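CSP3 (Bacillus subtilis, PDB 5FIG) probably stores copper in the cytosol by binding many Cu(I) ions, helping to protect the bacterium against copper toxicity. Local coordinates at residues K64-G78 and C96-A108. Sequence-based numbering, arbitrary orientation.
Sequences KEICALCADICEACG and CFTCAEQCRSMAA
Arg-104 reaches Asp-72 and Glu-75 because its CG lies beside the backbone N (chi1 -72°) and the chain then bends at chi3, about the CG–CD bond, turning the guanidinium over the helix of residues 64-78. There it settles among Ala-68, Ala-71, Asp-72 and Glu-75, a knob in a hole, with Ala-71 CB over the centre of one face, 3.4 Å above the plane. The carboxylates meet its edge. Asp-72 arrives roughly at a right angle, its OD1 accepting from Arg-104 NH2 and, weakly, from NH1. Glu-75 comes from the opposite direction; in one of its two modelled conformers the extended chain puts OE2 2.7 Å from Arg-104 NH1, a salt bridge with a weak hydrogen bond that is provisional to that extent.

The backbones run antiparallel, with axes 7.8 Å apart at closest approach and a signed crossing angle of -155°. Small residues permit this closeness: Ala-71 and Ala-100 face each other with their CA atoms 4.0 Å apart. These are neighbouring helices of a four-helix bundle, and their inward faces carry cysteines, as expected of a protein that stores Cu(I) inside its core. In this copper-free form Cys-74 SG lies 3.7 Å from Cys-99 SG, and Cys-70 SG 3.9 Å from Cys-103 SG, packed as apolar neighbours. Helix 6-27 closes over the same row, placing Cys-12 against Cys-99 and Cys-8 against Cys-103.

Gly-78 marks one end of the interface, its CA 3.8 Å above one face of the Phe-97 ring and offset toward the rim, a CH-pi contact. Near the other end, Ala-107 CB packs against Ala-68 CB, and the extended side chain of Lys-64 passes alongside the final turn to place NZ 2.7 Å from OXT of the C-terminal Ala-108, a salt bridge at the chain terminus.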
ATOM      1  N   LYS B  64     -15.015  -3.997  -7.999  1.00 17.61           N
ATOM      2  CA  LYS B  64     -15.587  -3.137  -9.082  1.00 17.87           C
ATOM      3  C   LYS B  64     -15.485  -1.648  -8.742  1.00 17.33           C
ATOM      4  O   LYS B  64     -15.054  -0.848  -9.539  1.00 16.50           O
ATOM      5  CB  LYS B  64     -17.001  -3.539  -9.453  1.00 19.67           C
ATOM      6  CG  LYS B  64     -17.086  -4.883 -10.184  1.00 20.62           C
ATOM      7  CD  LYS B  64     -18.481  -5.177 -10.745  1.00 22.86           C
ATOM      8  CE  LYS B  64     -18.502  -6.476 -11.627  1.00 24.14           C
ATOM      9  NZ  LYS B  64     -19.789  -6.669 -12.380  1.00 26.45           N
ATOM     10  N   GLU B  65     -15.791  -1.315  -7.496  1.00 17.58           N
ATOM     11  CA  GLU B  65     -15.674   0.063  -7.027  1.00 17.64           C
ATOM     12  C   GLU B  65     -14.242   0.559  -6.988  1.00 15.80           C
ATOM     13  O   GLU B  65     -13.960   1.692  -7.361  1.00 15.33           O
ATOM     14  CB  GLU B  65     -16.434   0.177  -5.684  1.00 19.23           C
ATOM     15  CG  GLU B  65     -17.949  -0.118  -5.865  1.00 21.58           C
ATOM     16  CD  GLU B  65     -18.375  -1.599  -5.710  1.00 22.77           C
ATOM     17  OE1 GLU B  65     -17.544  -2.551  -5.726  1.00 22.06           O
ATOM     18  OE2 GLU B  65     -19.624  -1.811  -5.569  1.00 26.79           O
ATOM     19  N   ILE B  66     -13.316  -0.288  -6.543  1.00 14.89           N
ATOM     20  CA  ILE B  66     -11.897  -0.001  -6.579  1.00 13.76           C
ATOM     21  C   ILE B  66     -11.395   0.227  -8.035  1.00 13.01           C
ATOM     22  O   ILE B  66     -10.698   1.215  -8.334  1.00 12.45           O
ATOM     23  CB  ILE B  66     -11.057  -1.051  -5.827  1.00 13.48           C
ATOM     24  CG1 ILE B  66     -11.374  -0.958  -4.336  1.00 14.50           C
ATOM     25  CG2 ILE B  66      -9.533  -0.861  -6.124  1.00 12.62           C
ATOM     26  CD1 ILE B  66     -10.869  -2.134  -3.527  1.00 14.99           C
ATOM     27  N   CYS B  67     -11.797  -0.665  -8.933  1.00 13.36           N
ATOM     28  CA  CYS B  67     -11.474  -0.473 -10.363  1.00 13.21           C
ATOM     29  C   CYS B  67     -12.051   0.849 -10.921  1.00 13.52           C
ATOM     30  O   CYS B  67     -11.367   1.559 -11.677  1.00 12.97           O
ATOM     31  CB  CYS B  67     -11.952  -1.645 -11.206  1.00 14.28           C
ATOM     32  SG  CYS B  67     -10.906  -3.057 -11.046  1.00 15.08           S
ATOM     33  N   ALA B  68     -13.276   1.206 -10.544  1.00 14.35           N
ATOM     34  CA  ALA B  68     -13.846   2.479 -10.989  1.00 15.31           C
ATOM     35  C   ALA B  68     -12.988   3.668 -10.469  1.00 14.86           C
ATOM     36  O   ALA B  68     -12.733   4.629 -11.204  1.00 14.91           O
ATOM     37  CB  ALA B  68     -15.287   2.613 -10.561  1.00 16.63           C
ATOM     38  N   LEU B  69     -12.559   3.596  -9.203  1.00 14.70           N
ATOM     39  CA  LEU B  69     -11.683   4.647  -8.644  1.00 14.76           C
ATOM     40  C   LEU B  69     -10.353   4.713  -9.366  1.00 13.97           C
ATOM     41  O   LEU B  69      -9.859   5.797  -9.701  1.00 14.23           O
ATOM     42  CB  LEU B  69     -11.442   4.431  -7.112  1.00 14.98           C
ATOM     43  CG  LEU B  69     -10.438   5.348  -6.448  1.00 15.12           C
ATOM     44  CD1 LEU B  69     -10.886   6.801  -6.553  1.00 16.24           C
ATOM     45  CD2 LEU B  69     -10.302   4.939  -4.985  1.00 15.51           C
ATOM     46  N   CYS B  70      -9.778   3.547  -9.635  1.00 13.36           N
ATOM     47  CA  CYS B  70      -8.553   3.462 -10.349  1.00 13.06           C
ATOM     48  C   CYS B  70      -8.693   4.141 -11.718  1.00 13.39           C
ATOM     49  O   CYS B  70      -7.772   4.862 -12.139  1.00 13.27           O
ATOM     50  CB  CYS B  70      -8.084   2.006 -10.448  1.00 12.80           C
ATOM     51  SG  CYS B  70      -6.440   1.782 -11.176  1.00 12.96           S
ATOM     52  N   ALA B  71      -9.806   3.923 -12.387  1.00 13.80           N
ATOM     53  CA  ALA B  71      -9.998   4.527 -13.723  1.00 14.63           C
ATOM     54  C   ALA B  71     -10.003   6.044 -13.632  1.00 15.27           C
ATOM     55  O   ALA B  71      -9.399   6.720 -14.450  1.00 15.22           O
ATOM     56  CB  ALA B  71     -11.270   4.026 -14.381  1.00 15.45           C
ATOM     57  N   ASP B  72     -10.686   6.561 -12.614  1.00 15.96           N
ATOM     58  CA  ASP B  72     -10.754   8.015 -12.409  1.00 17.17           C
ATOM     59  C   ASP B  72      -9.389   8.632 -12.171  1.00 16.43           C
ATOM     60  O   ASP B  72      -9.060   9.668 -12.753  1.00 17.14           O
ATOM     61  CB  ASP B  72     -11.689   8.363 -11.266  1.00 18.64           C
ATOM     62  CG  ASP B  72     -13.156   8.085 -11.580  1.00 20.31           C
ATOM     63  OD1 ASP B  72     -13.566   7.981 -12.747  1.00 21.97           O
ATOM     64  OD2 ASP B  72     -13.957   8.013 -10.629  1.00 22.03           O
ATOM     65  N   ILE B  73      -8.590   7.994 -11.300  1.00 15.30           N
ATOM     66  CA  ILE B  73      -7.261   8.493 -10.974  1.00 15.18           C
ATOM     67  C   ILE B  73      -6.331   8.351 -12.198  1.00 15.09           C
ATOM     68  O   ILE B  73      -5.601   9.304 -12.539  1.00 15.47           O
ATOM     69  CB  ILE B  73      -6.666   7.782  -9.767  1.00 14.42           C
ATOM     70  CG1 ILE B  73      -7.586   8.139  -8.586  1.00 15.17           C
ATOM     71  CG2 ILE B  73      -5.219   8.183  -9.552  1.00 14.48           C
ATOM     72  CD1 ILE B  73      -7.224   7.478  -7.307  1.00 15.06           C
ATOM     73  N   CYS B  74      -6.414   7.220 -12.871  1.00 15.07           N
ATOM     74  CA  CYS B  74      -5.637   7.020 -14.106  1.00 15.82           C
ATOM     75  C   CYS B  74      -5.991   8.072 -15.157  1.00 16.67           C
ATOM     76  O   CYS B  74      -5.073   8.618 -15.787  1.00 16.68           O
ATOM     77  CB  CYS B  74      -5.882   5.627 -14.737  1.00 16.08           C
ATOM     78  SG  CYS B  74      -5.060   4.300 -13.872  1.00 16.85           S
ATOM     79  N   GLU B  75      -7.290   8.348 -15.363  1.00 17.52           N
ATOM     80  CA  GLU B  75      -7.746   9.371 -16.344  0.50 18.92           C
ATOM     81  C   GLU B  75      -7.098  10.734 -15.978  1.00 19.54           C
ATOM     82  O   GLU B  75      -6.494  11.422 -16.801  1.00 19.58           O
ATOM     83  CB  GLU B  75      -9.349   9.419 -16.457  0.50 20.44           C
ATOM     84  CG  GLU B  75      -9.866   8.323 -17.347  0.50 20.97           C
ATOM     85  CD  GLU B  75     -11.377   8.262 -17.416  0.50 22.33           C
ATOM     86  OE1 GLU B  75     -12.039   9.175 -16.904  0.50 23.47           O
ATOM     87  OE2 GLU B  75     -11.909   7.272 -17.975  0.50 22.89           O
ATOM     88  N   ALA B  76      -7.144  11.110 -14.703  1.00 18.92           N
ATOM     89  CA  ALA B  76      -6.520  12.383 -14.262  1.00 19.68           C
ATOM     90  C   ALA B  76      -4.999  12.422 -14.406  1.00 19.16           C
ATOM     91  O   ALA B  76      -4.413  13.466 -14.790  1.00 20.08           O
ATOM     92  CB  ALA B  76      -6.880  12.693 -12.812  1.00 19.88           C
ATOM     93  N   CYS B  77      -4.342  11.327 -14.037  1.00 17.79           N
ATOM     94  CA  CYS B  77      -2.882  11.246 -14.182  1.00 17.90           C
ATOM     95  C   CYS B  77      -2.473  11.371 -15.642  1.00 18.26           C
ATOM     96  O   CYS B  77      -1.514  12.085 -16.005  1.00 19.28           O
ATOM     97  CB  CYS B  77      -2.380   9.954 -13.588  1.00 16.81           C
ATOM     98  SG  CYS B  77      -0.596   9.896 -13.449  1.00 17.75           S
ATOM     99  N   GLY B  78      -3.187  10.655 -16.484  1.00 17.95           N
ATOM    100  CA  GLY B  78      -2.943  10.739 -17.956  1.00 18.78           C
ATOM    101  C   GLY B  78      -3.120  12.126 -18.496  1.00 20.30           C
ATOM    102  O   GLY B  78      -2.336  12.613 -19.312  1.00 21.31           O
ATOM    103  N   CYS B  96      -1.707   5.212 -18.738  1.00 15.03           N
ATOM    104  CA  CYS B  96      -2.832   5.617 -17.886  1.00 14.95           C
ATOM    105  C   CYS B  96      -4.172   5.486 -18.585  1.00 15.11           C
ATOM    106  O   CYS B  96      -5.134   4.979 -18.010  1.00 14.18           O
ATOM    107  CB  CYS B  96      -2.631   7.051 -17.392  1.00 15.76           C
ATOM    108  SG  CYS B  96      -1.416   7.253 -16.112  1.00 16.73           S
ATOM    109  N   PHE B  97      -4.237   5.931 -19.816  1.00 16.28           N
ATOM    110  CA  PHE B  97      -5.496   5.868 -20.525  1.00 17.27           C
ATOM    111  C   PHE B  97      -5.899   4.432 -20.835  1.00 16.60           C
ATOM    112  O   PHE B  97      -7.068   4.088 -20.779  1.00 16.77           O
ATOM    113  CB  PHE B  97      -5.468   6.759 -21.751  1.00 19.26           C
ATOM    114  CG  PHE B  97      -5.377   8.238 -21.427  1.00 20.55           C
ATOM    115  CD1 PHE B  97      -6.291   8.850 -20.586  1.00 21.00           C
ATOM    116  CD2 PHE B  97      -4.422   9.040 -22.077  1.00 22.10           C
ATOM    117  CE1 PHE B  97      -6.224  10.222 -20.336  1.00 22.07           C
ATOM    118  CE2 PHE B  97      -4.342  10.409 -21.817  1.00 23.38           C
ATOM    119  CZ  PHE B  97      -5.229  10.992 -20.945  1.00 23.18           C
ATOM    120  N   THR B  98      -4.919   3.592 -21.154  1.00 16.11           N
ATOM    121  CA  THR B  98      -5.199   2.195 -21.362  1.00 15.96           C
ATOM    122  C   THR B  98      -5.752   1.548 -20.119  1.00 14.96           C
ATOM    123  O   THR B  98      -6.659   0.737 -20.171  1.00 14.95           O
ATOM    124  CB  THR B  98      -3.910   1.482 -21.853  1.00 16.16           C
ATOM    125  OG1 THR B  98      -3.615   1.998 -23.146  1.00 17.43           O
ATOM    126  CG2 THR B  98      -4.108  -0.029 -21.899  1.00 16.26           C
ATOM    127  N   CYS B  99      -5.104   1.841 -18.996  1.00 14.33           N
ATOM    128  CA  CYS B  99      -5.525   1.292 -17.740  1.00 14.02           C
ATOM    129  C   CYS B  99      -6.946   1.781 -17.388  1.00 14.20           C
ATOM    130  O   CYS B  99      -7.755   0.971 -16.975  1.00 13.90           O
ATOM    131  CB  CYS B  99      -4.528   1.648 -16.663  1.00 13.90           C
ATOM    132  SG  CYS B  99      -4.905   0.848 -15.109  1.00 14.77           S
ATOM    133  N   ALA B 100      -7.234   3.055 -17.602  1.00 14.54           N
ATOM    134  CA  ALA B 100      -8.568   3.555 -17.324  1.00 15.56           C
ATOM    135  C   ALA B 100      -9.651   2.853 -18.105  1.00 16.60           C
ATOM    136  O   ALA B 100     -10.638   2.438 -17.539  1.00 16.92           O
ATOM    137  CB  ALA B 100      -8.640   5.043 -17.587  1.00 16.37           C
ATOM    138  N   GLU B 101      -9.404   2.611 -19.399  1.00 17.74           N
ATOM    139  CA  GLU B 101     -10.342   1.878 -20.171  1.00 19.36           C
ATOM    140  C   GLU B 101     -10.553   0.435 -19.738  1.00 18.43           C
ATOM    141  O   GLU B 101     -11.662  -0.036 -19.647  1.00 18.81           O
ATOM    142  CB  GLU B 101      -9.924   1.961 -21.634  1.00 22.02           C
ATOM    143  CG  GLU B 101     -10.873   1.242 -22.567  1.00 25.57           C
ATOM    144  CD  GLU B 101     -12.069   2.102 -23.019  1.00 28.50           C
ATOM    145  OE1 GLU B 101     -12.336   3.236 -22.598  1.00 31.64           O
ATOM    146  OE2 GLU B 101     -12.844   1.602 -23.786  1.00 33.16           O
ATOM    147  N   GLN B 102      -9.469  -0.260 -19.367  1.00 17.13           N
ATOM    148  CA  GLN B 102      -9.626  -1.611 -18.893  1.00 17.01           C
ATOM    149  C   GLN B 102     -10.378  -1.642 -17.556  1.00 16.42           C
ATOM    150  O   GLN B 102     -11.159  -2.556 -17.278  1.00 16.12           O
ATOM    151  CB  GLN B 102      -8.242  -2.272 -18.719  1.00 16.90           C
ATOM    152  CG  GLN B 102      -7.581  -2.654 -20.048  1.00 18.06           C
ATOM    153  CD  GLN B 102      -8.100  -3.960 -20.647  1.00 20.06           C
ATOM    154  OE1 GLN B 102      -8.763  -4.759 -20.009  1.00 21.28           O
ATOM    155  NE2 GLN B 102      -7.943  -4.097 -21.912  1.00 21.84           N
ATOM    156  N   CYS B 103     -10.037  -0.698 -16.694  1.00 15.70           N
ATOM    157  CA  CYS B 103     -10.708  -0.615 -15.361  1.00 15.81           C
ATOM    158  C   CYS B 103     -12.193  -0.294 -15.503  1.00 17.12           C
ATOM    159  O   CYS B 103     -12.999  -0.827 -14.731  1.00 16.66           O
ATOM    160  CB  CYS B 103      -9.992   0.403 -14.477  1.00 15.68           C
ATOM    161  SG  CYS B 103      -8.462  -0.272 -13.779  1.00 15.39           S
ATOM    162  N   ARG B 104     -12.554   0.561 -16.456  1.00 18.12           N
ATOM    163  CA  ARG B 104     -14.000   0.881 -16.687  1.00 20.28           C
ATOM    164  C   ARG B 104     -14.765  -0.377 -17.097  1.00 20.72           C
ATOM    165  O   ARG B 104     -15.891  -0.605 -16.660  1.00 21.22           O
ATOM    166  CB  ARG B 104     -14.171   2.041 -17.706  1.00 22.64           C
ATOM    167  CG  ARG B 104     -13.759   3.388 -17.111  1.00 24.41           C
ATOM    168  CD  ARG B 104     -14.280   4.804 -17.418  1.00 27.80           C
ATOM    169  NE  ARG B 104     -14.455   5.086 -16.029  1.00 30.31           N
ATOM    170  CZ  ARG B 104     -13.953   6.040 -15.251  1.00 31.46           C
ATOM    171  NH1 ARG B 104     -13.276   7.092 -15.696  1.00 33.44           N
ATOM    172  NH2 ARG B 104     -14.205   5.914 -13.952  1.00 34.36           N
ATOM    173  N   SER B 105     -14.137  -1.226 -17.923  1.00 20.45           N
ATOM    174  CA  SER B 105     -14.739  -2.513 -18.294  1.00 21.57           C
ATOM    175  C   SER B 105     -14.918  -3.431 -17.103  1.00 21.15           C
ATOM    176  O   SER B 105     -15.953  -4.034 -16.950  1.00 22.21           O
ATOM    177  CB  SER B 105     -13.852  -3.211 -19.326  1.00 22.17           C
ATOM    178  OG  SER B 105     -13.743  -2.352 -20.443  1.00 23.33           O
ATOM    179  N   MET B 106     -13.889  -3.524 -16.260  1.00 19.52           N
ATOM    180  CA  MET B 106     -13.951  -4.355 -15.043  1.00 19.40           C
ATOM    181  C   MET B 106     -14.988  -3.861 -14.057  1.00 19.30           C
ATOM    182  O   MET B 106     -15.706  -4.658 -13.408  1.00 20.08           O
ATOM    183  CB  MET B 106     -12.661  -4.352 -14.288  1.00 18.70           C
ATOM    184  CG  MET B 106     -11.610  -5.258 -14.737  1.00 19.09           C
ATOM    185  SD  MET B 106     -11.988  -7.010 -14.872  1.00 20.35           S
ATOM    186  CE  MET B 106     -12.749  -7.457 -13.360  1.00 21.00           C
ATOM    187  N   ALA B 107     -15.112  -2.534 -13.986  1.00 18.63           N
ATOM    188  CA  ALA B 107     -16.036  -1.883 -13.060  1.00 19.02           C
ATOM    189  C   ALA B 107     -17.510  -2.038 -13.419  1.00 20.62           C
ATOM    190  O   ALA B 107     -18.395  -1.890 -12.579  1.00 21.18           O
ATOM    191  CB  ALA B 107     -15.679  -0.394 -12.948  1.00 18.59           C
ATOM    192  N   ALA B 108     -17.810  -2.296 -14.705  1.00 21.49           N
ATOM    193  CA  ALA B 108     -19.163  -2.484 -15.170  1.00 23.44           C
ATOM    194  C   ALA B 108     -19.816  -3.694 -14.494  1.00 24.54           C
ATOM    195  O   ALA B 108     -20.989  -3.675 -14.140  1.00 26.61           O
ATOM    196  CB  ALA B 108     -19.160  -2.661 -16.688  1.00 24.22           C
ATOM    197  OXT ALA B 108     -19.221  -4.719 -14.175  1.00 24.10           O
TER